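Local coordinates for protein endoglucanase (Clostridium thermocellum, PDB 2C4X) that probably hydrolyses cellulose as a whole enzyme, this piece being its C-terminal PKD domain and CBM44 module, of a kind that recognises beta-glucan chains and xyloglucan, at residues T200-G203 and Y204-K208; L217-P220 and E221-P225; L152-G156 and G157-V161. The protein carries 1 engineered substitution. One frame throughout, in Å; residues are numbered along the deposited sequence.

Interaction 1 of 3, residues T200-G203 and Y204-K208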
ATOM      1  N   THR A 200       9.139   2.681 -12.798  1.00 39.90           N
ATOM      2  CA  THR A 200       9.701   1.589 -12.019  1.00 40.34           C
ATOM      3  C   THR A 200       9.688   0.328 -12.880  1.00 40.58           C
ATOM      4  O   THR A 200       8.691  -0.390 -12.963  1.00 40.24           O
ATOM      5  CB  THR A 200       8.977   1.422 -10.677  1.00 40.35           C
ATOM      6  OG1 THR A 200       9.044   2.667  -9.968  1.00 40.70           O
ATOM      7  CG2 THR A 200       9.643   0.327  -9.823  1.00 39.78           C
ATOM      8  N   TRP A 201      10.818   0.091 -13.535  1.00 40.57           N
ATOM      9  CA  TRP A 201      10.959  -0.993 -14.489  1.00 41.22           C
ATOM     10  C   TRP A 201      11.046  -2.341 -13.767  1.00 42.02           C
ATOM     11  O   TRP A 201      11.883  -2.527 -12.878  1.00 42.09           O
ATOM     12  CB  TRP A 201      12.195  -0.752 -15.358  1.00 40.78           C
ATOM     13  CG  TRP A 201      12.310  -1.672 -16.524  1.00 40.56           C
ATOM     14  CD1 TRP A 201      11.775  -1.490 -17.770  1.00 40.04           C
ATOM     15  CD2 TRP A 201      13.006  -2.927 -16.561  1.00 39.63           C
ATOM     16  NE1 TRP A 201      12.105  -2.551 -18.585  1.00 40.34           N
ATOM     17  CE2 TRP A 201      12.850  -3.451 -17.867  1.00 39.77           C
ATOM     18  CE3 TRP A 201      13.753  -3.653 -15.621  1.00 39.36           C
ATOM     19  CZ2 TRP A 201      13.409  -4.672 -18.257  1.00 39.55           C
ATOM     20  CZ3 TRP A 201      14.306  -4.873 -16.008  1.00 40.53           C
ATOM     21  CH2 TRP A 201      14.131  -5.367 -17.317  1.00 40.62           C
ATOM     22  N   LYS A 202      10.150  -3.258 -14.136  1.00 42.75           N
ATOM     23  CA  LYS A 202      10.170  -4.638 -13.638  1.00 43.70           C
ATOM     24  C   LYS A 202      10.217  -5.603 -14.812  1.00 43.96           C
ATOM     25  O   LYS A 202       9.331  -5.583 -15.666  1.00 43.99           O
ATOM     26  CB  LYS A 202       8.924  -4.943 -12.797  1.00 43.81           C
ATOM     27  CG  LYS A 202       8.796  -4.142 -11.514  1.00 45.44           C
ATOM     28  CD  LYS A 202       9.833  -4.559 -10.479  1.00 48.25           C
ATOM     29  CE  LYS A 202       9.526  -3.937  -9.120  1.00 50.54           C
ATOM     30  NZ  LYS A 202      10.731  -3.877  -8.240  1.00 52.21           N
ATOM     31  N   GLY A 203      11.248  -6.437 -14.860  1.00 44.26           N
ATOM     32  CA  GLY A 203      11.317  -7.511 -15.846  1.00 44.79           C
ATOM     33  C   GLY A 203      10.261  -8.557 -15.546  1.00 45.35           C
ATOM     34  O   GLY A 203       9.899  -8.775 -14.383  1.00 45.21           O
ATOM     35  N   TYR A 204       9.763  -9.204 -16.594  1.00 46.11           N
ATOM     36  CA  TYR A 204       8.713 -10.210 -16.446  1.00 47.03           C
ATOM     37  C   TYR A 204       9.133 -11.401 -15.572  1.00 48.17           C
ATOM     38  O   TYR A 204       8.290 -12.033 -14.938  1.00 48.11           O
ATOM     39  CB  TYR A 204       8.242 -10.688 -17.819  1.00 46.53           C
ATOM     40  CG  TYR A 204       6.989 -11.536 -17.798  1.00 45.67           C
ATOM     41  CD1 TYR A 204       5.887 -11.174 -17.021  1.00 45.09           C
ATOM     42  CD2 TYR A 204       6.897 -12.687 -18.578  1.00 45.01           C
ATOM     43  CE1 TYR A 204       4.732 -11.943 -17.013  1.00 44.69           C
ATOM     44  CE2 TYR A 204       5.744 -13.463 -18.578  1.00 44.90           C
ATOM     45  CZ  TYR A 204       4.670 -13.085 -17.792  1.00 45.32           C
ATOM     46  OH  TYR A 204       3.531 -13.845 -17.788  1.00 45.31           O
ATOM     47  N   THR A 205      10.431 -11.692 -15.535  1.00 49.76           N
ATOM     48  CA  THR A 205      10.954 -12.769 -14.691  1.00 51.63           C
ATOM     49  C   THR A 205      11.088 -12.352 -13.223  1.00 53.01           C
ATOM     50  O   THR A 205      11.212 -13.202 -12.351  1.00 53.23           O
ATOM     51  CB  THR A 205      12.316 -13.297 -15.190  1.00 51.47           C
ATOM     52  OG1 THR A 205      13.298 -12.259 -15.095  1.00 51.42           O
ATOM     53  CG2 THR A 205      12.223 -13.788 -16.630  1.00 51.69           C
HETATM   54  N   MSE A 206      11.051 -11.047 -12.961  1.00 54.67           N
HETATM   55  CA  MSE A 206      11.233 -10.496 -11.614  1.00 57.15           C
HETATM   56  C   MSE A 206       9.896 -10.145 -10.971  1.00 56.07           C
HETATM   57  O   MSE A 206       9.835  -9.369 -10.010  1.00 56.38           O
HETATM   58  CB  MSE A 206      12.086  -9.226 -11.676  1.00 56.87           C
HETATM   59  CG  MSE A 206      12.920  -9.097 -12.932  1.00 59.00           C
HETATM   60 SE   MSE A 206      14.218  -7.642 -12.874  0.90 63.66          SE
HETATM   61  CE  MSE A 206      13.092  -6.169 -12.228  1.00 61.29           C
ATOM     62  N   VAL A 207       8.828 -10.720 -11.511  1.00 55.53           N
ATOM     63  CA  VAL A 207       7.467 -10.364 -11.140  1.00 54.82           C
ATOM     64  C   VAL A 207       6.741 -11.589 -10.566  1.00 54.27           C
ATOM     65  O   VAL A 207       7.006 -12.719 -10.984  1.00 54.13           O
ATOM     66  CB  VAL A 207       6.729  -9.754 -12.377  1.00 54.81           C
ATOM     67  CG1 VAL A 207       5.266 -10.154 -12.437  1.00 55.18           C
ATOM     68  CG2 VAL A 207       6.901  -8.228 -12.412  1.00 55.05           C
ATOM     69  N   LYS A 208       5.851 -11.359  -9.598  1.00 53.47           N
ATOM     70  CA  LYS A 208       4.973 -12.413  -9.080  1.00 53.01           C
ATOM     71  C   LYS A 208       3.812 -12.635 -10.042  1.00 52.25           C
ATOM     72  O   LYS A 208       2.878 -11.832 -10.099  1.00 52.21           O
ATOM     73  CB  LYS A 208       4.428 -12.061  -7.691  1.00 53.14           C
ATOM     74  CG  LYS A 208       5.473 -11.994  -6.587  1.00 54.05           C
ATOM     75  CD  LYS A 208       4.822 -12.005  -5.210  1.00 55.65           C
ATOM     76  CE  LYS A 208       4.044 -10.720  -4.936  1.00 56.71           C
ATOM     77  NZ  LYS A 208       3.044 -10.910  -3.840  1.00 58.00           N
TER

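Interaction 2 of 3, residues L217-P220 and E221-P225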
ATOM      1  N   LEU A 217       6.475   4.181  -6.992  1.00 41.59           N
ATOM      2  CA  LEU A 217       7.118   5.098  -7.924  1.00 41.34           C
ATOM      3  C   LEU A 217       7.133   6.499  -7.319  1.00 41.15           C
ATOM      4  O   LEU A 217       6.101   6.984  -6.857  1.00 40.73           O
ATOM      5  CB  LEU A 217       6.355   5.094  -9.251  1.00 41.17           C
ATOM      6  CG  LEU A 217       6.738   6.142 -10.300  1.00 40.99           C
ATOM      7  CD1 LEU A 217       8.147   5.922 -10.801  1.00 41.32           C
ATOM      8  CD2 LEU A 217       5.756   6.114 -11.429  1.00 41.22           C
ATOM      9  N   THR A 218       8.299   7.140  -7.311  1.00 41.26           N
ATOM     10  CA  THR A 218       8.407   8.512  -6.818  1.00 41.28           C
ATOM     11  C   THR A 218       8.576   9.518  -7.955  1.00 41.34           C
ATOM     12  O   THR A 218       9.458   9.362  -8.814  1.00 41.94           O
ATOM     13  CB  THR A 218       9.563   8.667  -5.801  1.00 41.52           C
ATOM     14  OG1 THR A 218       9.396   7.709  -4.758  1.00 41.55           O
ATOM     15  CG2 THR A 218       9.582  10.065  -5.184  1.00 41.15           C
ATOM     16  N   LEU A 219       7.715  10.537  -7.966  1.00 40.78           N
ATOM     17  CA  LEU A 219       7.941  11.713  -8.803  1.00 40.03           C
ATOM     18  C   LEU A 219       9.009  12.564  -8.106  1.00 40.08           C
ATOM     19  O   LEU A 219       8.794  13.004  -6.982  1.00 39.59           O
ATOM     20  CB  LEU A 219       6.644  12.513  -8.995  1.00 39.66           C
ATOM     21  CG  LEU A 219       6.756  13.787  -9.852  1.00 39.98           C
ATOM     22  CD1 LEU A 219       7.058  13.428 -11.313  1.00 36.48           C
ATOM     23  CD2 LEU A 219       5.498  14.643  -9.765  1.00 39.21           C
ATOM     24  N   PRO A 220      10.176  12.773  -8.756  1.00 40.25           N
ATOM     25  CA  PRO A 220      11.266  13.511  -8.106  1.00 40.32           C
ATOM     26  C   PRO A 220      10.886  14.934  -7.685  1.00 40.78           C
ATOM     27  O   PRO A 220      10.068  15.590  -8.339  1.00 40.68           O
ATOM     28  CB  PRO A 220      12.362  13.540  -9.180  1.00 40.17           C
ATOM     29  CG  PRO A 220      12.057  12.372 -10.057  1.00 40.51           C
ATOM     30  CD  PRO A 220      10.558  12.313 -10.105  1.00 40.02           C
ATOM     31  N   GLU A 221      11.497  15.395  -6.601  1.00 41.36           N
ATOM     32  CA  GLU A 221      11.213  16.712  -6.028  1.00 42.50           C
ATOM     33  C   GLU A 221      11.514  17.921  -6.929  1.00 42.23           C
ATOM     34  O   GLU A 221      10.924  18.990  -6.748  1.00 42.14           O
ATOM     35  CB  GLU A 221      11.955  16.863  -4.701  1.00 42.67           C
ATOM     36  CG  GLU A 221      11.063  17.373  -3.598  1.00 46.07           C
ATOM     37  CD  GLU A 221      11.273  16.628  -2.294  1.00 50.20           C
ATOM     38  OE1 GLU A 221      12.289  16.904  -1.612  1.00 52.07           O
ATOM     39  OE2 GLU A 221      10.415  15.777  -1.949  1.00 51.03           O
ATOM     40  N   ASP A 222      12.428  17.757  -7.882  1.00 42.08           N
ATOM     41  CA  ASP A 222      12.862  18.875  -8.733  1.00 42.43           C
ATOM     42  C   ASP A 222      12.022  19.109 -10.000  1.00 41.81           C
ATOM     43  O   ASP A 222      12.324  20.006 -10.787  1.00 42.19           O
ATOM     44  CB  ASP A 222      14.361  18.763  -9.076  1.00 42.78           C
ATOM     45  CG  ASP A 222      14.696  17.518  -9.896  1.00 44.46           C
ATOM     46  OD1 ASP A 222      13.806  16.673 -10.139  1.00 47.45           O
ATOM     47  OD2 ASP A 222      15.870  17.386 -10.306  1.00 47.55           O
ATOM     48  N   VAL A 223      10.976  18.311 -10.183  1.00 41.24           N
ATOM     49  CA  VAL A 223      10.038  18.473 -11.295  1.00 40.55           C
ATOM     50  C   VAL A 223       9.242  19.770 -11.145  1.00 40.38           C
ATOM     51  O   VAL A 223       8.795  20.102 -10.049  1.00 40.11           O
ATOM     52  CB  VAL A 223       9.060  17.265 -11.364  1.00 40.59           C
ATOM     53  CG1 VAL A 223       7.937  17.504 -12.375  1.00 40.32           C
ATOM     54  CG2 VAL A 223       9.815  15.986 -11.697  1.00 40.15           C
ATOM     55  N   ASP A 224       9.062  20.502 -12.241  1.00 40.16           N
ATOM     56  CA  ASP A 224       8.201  21.685 -12.236  1.00 40.07           C
ATOM     57  C   ASP A 224       6.761  21.282 -11.864  1.00 39.70           C
ATOM     58  O   ASP A 224       6.138  20.480 -12.570  1.00 39.58           O
ATOM     59  CB  ASP A 224       8.253  22.388 -13.599  1.00 40.24           C
ATOM     60  CG  ASP A 224       7.606  23.776 -13.588  1.00 40.77           C
ATOM     61  OD1 ASP A 224       6.653  24.014 -12.820  1.00 41.25           O
ATOM     62  OD2 ASP A 224       8.035  24.634 -14.381  1.00 41.19           O
ATOM     63  N   PRO A 225       6.230  21.832 -10.749  1.00 39.44           N
ATOM     64  CA  PRO A 225       4.884  21.441 -10.296  1.00 39.35           C
ATOM     65  C   PRO A 225       3.741  21.880 -11.231  1.00 39.26           C
ATOM     66  O   PRO A 225       2.628  21.373 -11.112  1.00 39.33           O
ATOM     67  CB  PRO A 225       4.754  22.122  -8.927  1.00 39.71           C
ATOM     68  CG  PRO A 225       5.717  23.266  -8.963  1.00 39.25           C
ATOM     69  CD  PRO A 225       6.847  22.841  -9.860  1.00 39.36           C
TER

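Interaction 3 of 3, residues L152-G156 and G157-V161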
ATOM      1  N   LEU A 152      -1.724   1.834 -20.245  1.00 38.04           N
ATOM      2  CA  LEU A 152      -2.956   2.185 -19.564  1.00 37.98           C
ATOM      3  C   LEU A 152      -2.627   3.486 -18.840  1.00 38.50           C
ATOM      4  O   LEU A 152      -1.792   3.491 -17.933  1.00 38.92           O
ATOM      5  CB  LEU A 152      -3.359   1.083 -18.568  1.00 37.81           C
ATOM      6  CG  LEU A 152      -4.604   1.351 -17.720  1.00 38.21           C
ATOM      7  CD1 LEU A 152      -5.820   1.588 -18.601  1.00 37.74           C
ATOM      8  CD2 LEU A 152      -4.849   0.223 -16.719  1.00 37.78           C
ATOM      9  N   LYS A 153      -3.282   4.580 -19.224  1.00 38.07           N
ATOM     10  CA  LYS A 153      -2.776   5.910 -18.885  1.00 38.63           C
ATOM     11  C   LYS A 153      -3.858   6.920 -18.487  1.00 38.67           C
ATOM     12  O   LYS A 153      -5.019   6.809 -18.888  1.00 38.44           O
ATOM     13  CB  LYS A 153      -1.938   6.463 -20.053  1.00 38.31           C
ATOM     14  CG  LYS A 153      -2.776   6.897 -21.272  1.00 37.84           C
ATOM     15  CD  LYS A 153      -1.911   7.281 -22.441  1.00 39.91           C
ATOM     16  CE  LYS A 153      -2.760   7.730 -23.624  1.00 41.29           C
ATOM     17  NZ  LYS A 153      -1.874   8.065 -24.788  1.00 44.33           N
ATOM     18  N   LEU A 154      -3.444   7.892 -17.684  1.00 39.08           N
ATOM     19  CA  LEU A 154      -4.268   9.010 -17.293  1.00 39.91           C
ATOM     20  C   LEU A 154      -3.545  10.292 -17.717  1.00 40.68           C
ATOM     21  O   LEU A 154      -2.438  10.565 -17.237  1.00 39.98           O
ATOM     22  CB  LEU A 154      -4.435   9.015 -15.768  1.00 39.51           C
ATOM     23  CG  LEU A 154      -5.648   9.579 -15.010  1.00 41.33           C
ATOM     24  CD1 LEU A 154      -5.151  10.345 -13.790  1.00 41.19           C
ATOM     25  CD2 LEU A 154      -6.636  10.431 -15.816  1.00 40.42           C
ATOM     26  N   ASP A 155      -4.146  11.056 -18.626  1.00 41.63           N
ATOM     27  CA  ASP A 155      -3.714  12.428 -18.866  1.00 43.43           C
ATOM     28  C   ASP A 155      -4.641  13.291 -18.019  1.00 44.12           C
ATOM     29  O   ASP A 155      -5.841  13.302 -18.207  1.00 44.87           O
ATOM     30  CB  ASP A 155      -3.815  12.821 -20.344  1.00 42.89           C
ATOM     31  CG  ASP A 155      -2.822  12.087 -21.222  1.00 44.88           C
ATOM     32  OD1 ASP A 155      -1.596  12.384 -21.159  1.00 43.68           O
ATOM     33  OD2 ASP A 155      -3.284  11.219 -22.003  1.00 45.70           O
ATOM     34  N   GLY A 156      -4.084  14.077 -17.129  1.00 45.64           N
ATOM     35  CA  GLY A 156      -2.744  14.516 -17.275  1.00 46.38           C
ATOM     36  C   GLY A 156      -2.872  16.014 -17.283  1.00 46.53           C
ATOM     37  O   GLY A 156      -2.637  16.665 -18.313  1.00 46.48           O
ATOM     38  N   GLY A 157      -3.369  16.503 -16.146  1.00 46.64           N
ATOM     39  CA  GLY A 157      -3.165  17.859 -15.653  1.00 45.98           C
ATOM     40  C   GLY A 157      -2.177  17.631 -14.521  1.00 46.09           C
ATOM     41  O   GLY A 157      -1.198  16.909 -14.698  1.00 45.55           O
ATOM     42  N   THR A 158      -2.418  18.190 -13.343  1.00 46.03           N
ATOM     43  CA  THR A 158      -1.483  17.927 -12.243  1.00 46.47           C
ATOM     44  C   THR A 158      -2.014  16.808 -11.337  1.00 46.20           C
ATOM     45  O   THR A 158      -2.959  17.005 -10.576  1.00 46.56           O
ATOM     46  CB  THR A 158      -1.083  19.211 -11.445  1.00 46.72           C
ATOM     47  OG1 THR A 158      -1.510  19.109 -10.084  1.00 47.76           O
ATOM     48  CG2 THR A 158      -1.645  20.482 -12.090  1.00 46.82           C
ATOM     49  N   ILE A 159      -1.414  15.627 -11.446  1.00 45.66           N
ATOM     50  CA  ILE A 159      -1.894  14.455 -10.719  1.00 45.15           C
ATOM     51  C   ILE A 159      -1.298  14.407  -9.306  1.00 44.83           C
ATOM     52  O   ILE A 159      -2.027  14.272  -8.327  1.00 44.64           O
ATOM     53  CB  ILE A 159      -1.639  13.141 -11.509  1.00 45.25           C
ATOM     54  CG1 ILE A 159      -2.218  13.261 -12.929  1.00 44.95           C
ATOM     55  CG2 ILE A 159      -2.220  11.931 -10.763  1.00 45.18           C
ATOM     56  CD1 ILE A 159      -1.821  12.144 -13.885  1.00 45.18           C
ATOM     57  N   VAL A 160       0.024  14.527  -9.208  1.00 44.42           N
ATOM     58  CA  VAL A 160       0.721  14.526  -7.915  1.00 44.23           C
ATOM     59  C   VAL A 160       1.703  15.690  -7.806  1.00 44.12           C
ATOM     60  O   VAL A 160       2.217  16.172  -8.816  1.00 44.03           O
ATOM     61  CB  VAL A 160       1.457  13.179  -7.641  1.00 44.14           C
ATOM     62  CG1 VAL A 160       0.464  12.039  -7.557  1.00 44.58           C
ATOM     63  CG2 VAL A 160       2.492  12.878  -8.712  1.00 43.50           C
ATOM     64  N   VAL A 161       1.949  16.158  -6.584  1.00 44.06           N
ATOM     65  CA  VAL A 161       2.994  17.151  -6.371  1.00 43.93           C
ATOM     66  C   VAL A 161       4.360  16.455  -6.426  1.00 43.76           C
ATOM     67  O   VAL A 161       4.470  15.287  -6.043  1.00 43.85           O
ATOM     68  CB  VAL A 161       2.813  17.972  -5.047  1.00 44.08           C
ATOM     69  CG1 VAL A 161       1.450  18.673  -5.024  1.00 44.00           C
ATOM     70  CG2 VAL A 161       3.008  17.105  -3.809  1.00 44.00           C
TER

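Interaction 1 of 3, residues T200-G203 and Y204-K208
The indole of W201 has the backbone N of G203 against one face, 3.6 Å above its plane and displaced toward the rim, while M206, a selenomethionine, approaches obliquely. Its selenium lies 5.4 Å from the centroid of the W201 six-membered ring, a Met-aromatic contact, and its methyl CE is 4.2 Å from W201 CZ3. The chain of M206 leaves nearly eclipsed with its own backbone N (chi1 -20°), then bends at its last torsion, which returns CE to 3.2 Å from G203 N. K202 crosses M206 at about a right angle, with its CD 4.0 Å from M206 CE, and its CB meets V207 CG2 at 3.9 Å.

The chain doubles back here at the end of strand 198-203, an edge strand of the CBM44 beta-sandwich. M206 N donates to G203 O over 2.9 Å, from above the carbonyl plane. Y204 turns away and bonds through OH to P173 O and A176 N, in the loop between strands 165-172 and 178-187.

With a single hydrogen bond and no charge pair across it, the contact probably depends otherwise on dispersion between the M206 chain, the indole, the K202 methylenes and the G203 backbone, at the surface.

Interaction 2 of 3, residues L217-P220 and E221-P225
P220 to V223 form a type I beta turn, whose closing hydrogen bond from V223 N to P220 O is nearly straight (166°) but weak at 3.4 Å. The turn follows the end of strand 211-218, an outermost strand of the CBM44 beta-sandwich, and starts the loop that leads across to strand 229-238 in the other sheet.

On the inner side, V223 carries the packing through one methyl. With CG1 anti to the backbone N (chi1 171°), CG2 is left beside that N and directed at the first half of the turn. It meets L219 CD1 at 3.8 Å, the two side chains crossing at about a right angle, and lies 4.1 Å from P220 CD on the pyrrolidine ring. L219 and V223 are both buried, and both also pack on P187 of strand 178-187, which packs the turn against that strand.

The exposed side is polar. E221 points away overall, although its CB still touches P220 C, whereas D222 folds back over the turn: its CG sits between the backbone N and the carbonyl carbon (chi1 63°), and this brings carboxylate OD1 within 3.6 Å of P220 CB. V223 CG2 also rests 3.4 Å from P220 O, the same oxygen that receives the turn's hydrogen bond.

Interaction 3 of 3, residues L152-G156 and G157-V161
L154 and I159 meet across a bend where strand 148-155 of the CBM44 beta-sandwich ends and the chain sets off toward strand 165-172 in the opposing sheet.

The apolar part of the contact is a meeting of branch ends. L154 CD1 and I159 CD1 stand 3.8 Å apart, and the two side chains slant across one another. I159 reaches back because its CG1 lies beside the backbone N, anti to the carbonyl carbon (chi1 -53°), with CD1 extended beyond it (chi2 170°). L154 also packs on F103, and I159 on W252 and on M231 of the adjacent strand 229-238, consistent with a larger apolar cluster.

The backbone makes the bend through two glycines. The peptide bond between D155 and G156 is cis, and G156 has a positive phi (122°), a conformation that favours glycine.

No hydrogen bond joins the two halves of the bend; several polar ties run instead to strand 229-238. Q229 receives I159 N at its OE1 and gives its NE2 to V160 O, while D155 OD1 is bonded to Q230 NE2.

Besides its leucine partner, the terminal methyl of I159 touches backbone: CD1 lies 3.8 Å from L154 O and 4.2 Å from G156 CA.

From the N terminus the order is interaction 3, interaction 1, interaction 2. They are in series, none nesting in or crossing another, and all belong to the CBM44 sandwich. Each is a local contact within contiguous residues at a strand's end, spanning no loop of its own but opening the connection to the other sheet: interaction 3 from strand 148-155 to 165-172, interaction 1 from 198-203 to 211-218, interaction 2 from 211-218 to 229-238. Interactions 2 and 3, with centres about 13 Å apart, meet where L219 CD2 lies 3.6 Å from V160 CG2. Interactions 1 and 2 touch between the edge strands, T200 OG1 being 3.5 Å from L217 CD1. Interactions 1 and 3 do not touch.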